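Local coordinates for protein ketosynthase (Streptomyces sp. MSC090213JE08, PDB 6KXD) that probably condenses an acyl chain carried on acyl carrier protein with malonyl-ACP, as a beta-ketoacyl synthase of highly reducing type II polyketide assembly, at residues A[216-221]-A[361-366]. Residues are numbered along the deposited sequence; the frame is centred on the assembly and turned at random.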
loop_
_atom_site.group_PDB
_atom_site.type_symbol
_atom_site.label_atom_id
_atom_site.label_comp_id
_atom_site.label_asym_id
_atom_site.label_seq_id
_atom_site.Cartn_x
_atom_site.Cartn_y
_atom_site.Cartn_z
ATOM N N PRO A 216 -6.898 -26.479 -11.879
ATOM C CA PRO A 216 -7.822 -27.496 -11.400
ATOM C C PRO A 216 -7.125 -28.553 -10.520
ATOM O O PRO A 216 -7.817 -29.331 -9.874
ATOM C CB PRO A 216 -8.429 -28.103 -12.681
ATOM C CG PRO A 216 -7.568 -27.609 -13.836
ATOM C CD PRO A 216 -6.474 -26.725 -13.269
ATOM N N ASP A 217 -5.789 -28.588 -10.494
ATOM C CA ASP A 217 -5.062 -29.497 -9.598
ATOM C C ASP A 217 -3.949 -28.744 -8.870
ATOM O O ASP A 217 -4.160 -28.341 -7.747
ATOM C CB ASP A 217 -4.513 -30.739 -10.311
ATOM C CG ASP A 217 -4.034 -30.488 -11.729
ATOM O OD1 ASP A 217 -3.344 -29.467 -11.955
ATOM O OD2 ASP A 217 -4.326 -31.339 -12.591
ATOM N N VAL A 218 -2.784 -28.606 -9.513
ATOM C CA VAL A 218 -1.590 -28.074 -8.913
ATOM C C VAL A 218 -1.005 -26.942 -9.782
ATOM O O VAL A 218 -1.254 -26.801 -11.013
ATOM C CB VAL A 218 -0.564 -29.195 -8.670
ATOM C CG1 VAL A 218 -1.124 -30.258 -7.713
ATOM C CG2 VAL A 218 -0.098 -29.832 -9.979
ATOM N N VAL A 219 -0.195 -26.128 -9.102
ATOM C CA VAL A 219 0.474 -24.993 -9.670
ATOM C C VAL A 219 1.772 -25.488 -10.296
ATOM O O VAL A 219 2.629 -26.067 -9.597
ATOM C CB VAL A 219 0.767 -23.904 -8.616
ATOM C CG1 VAL A 219 1.273 -22.636 -9.285
ATOM C CG2 VAL A 219 -0.441 -23.631 -7.739
ATOM N N ARG A 220 1.909 -25.240 -11.606
ATOM C CA ARG A 220 3.044 -25.675 -12.376
ATOM C C ARG A 220 3.710 -24.507 -13.084
ATOM O O ARG A 220 3.577 -24.377 -14.302
ATOM C CB ARG A 220 2.600 -26.697 -13.438
ATOM C CG ARG A 220 1.775 -27.862 -12.925
ATOM C CD ARG A 220 1.662 -28.929 -14.019
ATOM N NE ARG A 220 0.626 -29.889 -13.709
ATOM C CZ ARG A 220 0.824 -31.001 -12.993
ATOM N NH1 ARG A 220 1.948 -31.175 -12.314
ATOM N NH2 ARG A 220 -0.106 -31.932 -12.962
ATOM N N PRO A 221 4.410 -23.603 -12.367
ATOM C CA PRO A 221 5.080 -22.479 -13.004
ATOM C C PRO A 221 6.126 -22.905 -14.037
ATOM O O PRO A 221 7.037 -23.703 -13.760
ATOM C CB PRO A 221 5.714 -21.709 -11.834
ATOM C CG PRO A 221 4.806 -22.057 -10.685
ATOM C CD PRO A 221 4.552 -23.540 -10.905
ATOM N N THR A 361 11.180 -25.184 -8.344
ATOM C CA THR A 361 9.896 -25.098 -8.993
ATOM C C THR A 361 9.315 -26.515 -9.064
ATOM O O THR A 361 9.772 -27.333 -9.885
ATOM C CB THR A 361 10.016 -24.477 -10.390
ATOM O OG1 THR A 361 10.863 -23.336 -10.310
ATOM C CG2 THR A 361 8.664 -24.148 -10.982
ATOM N N ILE A 362 8.320 -26.793 -8.216
ATOM C CA ILE A 362 7.752 -28.116 -8.047
ATOM C C ILE A 362 6.579 -28.283 -9.021
ATOM O O ILE A 362 6.270 -27.382 -9.780
ATOM C CB ILE A 362 7.356 -28.352 -6.574
ATOM C CG1 ILE A 362 6.060 -27.630 -6.168
ATOM C CG2 ILE A 362 8.520 -27.996 -5.681
ATOM C CD1 ILE A 362 5.465 -28.088 -4.829
ATOM N N ASN A 363 5.983 -29.480 -9.020
ATOM C CA ASN A 363 4.943 -29.888 -9.953
ATOM C C ASN A 363 5.408 -29.671 -11.408
ATOM O O ASN A 363 4.588 -29.420 -12.295
ATOM C CB ASN A 363 3.618 -29.169 -9.674
ATOM C CG ASN A 363 3.230 -29.155 -8.209
ATOM O OD1 ASN A 363 3.391 -30.157 -7.527
ATOM N ND2 ASN A 363 2.733 -28.027 -7.715
ATOM N N HIS A 364 6.718 -29.747 -11.648
ATOM C CA HIS A 364 7.281 -29.476 -12.961
ATOM C C HIS A 364 7.412 -30.779 -13.758
ATOM O O HIS A 364 8.272 -31.635 -13.426
ATOM C CB HIS A 364 8.632 -28.771 -12.861
ATOM C CG HIS A 364 9.000 -28.057 -14.126
ATOM N ND1 HIS A 364 8.283 -26.963 -14.579
ATOM C CD2 HIS A 364 9.975 -28.270 -15.040
ATOM C CE1 HIS A 364 8.818 -26.529 -15.702
ATOM N NE2 HIS A 364 9.860 -27.299 -16.001
ATOM N N ARG A 365 6.565 -30.902 -14.787
ATOM C CA ARG A 365 6.589 -32.046 -15.734
ATOM C C ARG A 365 7.526 -31.717 -16.896
ATOM O O ARG A 365 8.449 -32.442 -17.156
ATOM C CB ARG A 365 5.187 -32.357 -16.250
ATOM C CG ARG A 365 4.313 -33.057 -15.225
ATOM C CD ARG A 365 2.957 -32.406 -15.091
ATOM N NE ARG A 365 1.879 -32.964 -15.900
ATOM C CZ ARG A 365 0.902 -32.240 -16.438
ATOM N NH1 ARG A 365 1.126 -30.992 -16.823
ATOM N NH2 ARG A 365 -0.312 -32.753 -16.547
ATOM N N GLU A 366 7.300 -30.569 -17.537
ATOM C CA GLU A 366 7.964 -30.220 -18.776
ATOM C C GLU A 366 8.009 -28.696 -18.937
ATOM O O GLU A 366 6.959 -28.064 -18.907
ATOM C CB GLU A 366 7.143 -30.843 -19.899
ATOM C CG GLU A 366 7.740 -30.628 -21.272
ATOM C CD GLU A 366 6.825 -31.061 -22.409
ATOM O OE1 GLU A 366 5.675 -31.518 -22.147
ATOM O OE2 GLU A 366 7.261 -30.925 -23.555
HETATM O O HOH W 1 6.280 -26.327 -12.616
#
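Arg-220 and Asn-363 bring two loops of the thiolase-like ketosynthase fold together, their CA atoms 5.2 Å apart; loop 216-221 follows helix 202-210, and loop 361-366 belongs to the long connection between antiparallel strands 357-358 and 381-382. Two side chains reach across in opposite senses, each to a backbone carbonyl. Asn-363 gives ND2 to Val-219 O (2.7 Å) in a nearly straight bond, with the acceptor in the plane of the amide, while Val-218 packs CB and CG2 against the same side chain. In return, Arg-220 NH1 donates to Asn-363 O (3.2 Å), approaching from above the carbonyl plane. The Arg-220 chain, extended from CG to NE, runs past this oxygen, and its guanidinium stands almost perpendicular to the Asn-363 amide. Val-218 CG2 sits over the centre of one guanidinium face; the opposite face is taken by Arg-365, whose chain bends at chi2 (131°) and chi3 (94°) and lays its own guanidinium flat on that of Arg-220, centres 3.6 Å apart and planes at 13°. The repulsion expected of this like-charged stack may be eased in part by Asp-225, which forms a long, weak ion pair with Arg-365 NH1. An alanine in place of Arg-220 would probably leave Asn-363 O without this donor and the Arg-365 guanidinium without its stacking partner, freer to turn. Beyond the stack, Thr-361 CG2 lies against Pro-221. The His-364 ring is held at NE2 by Thr-367 OG1 and at ND1 by an in-plane water that also donates to Pro-221 O and Ile-362 O (3.0 Å each).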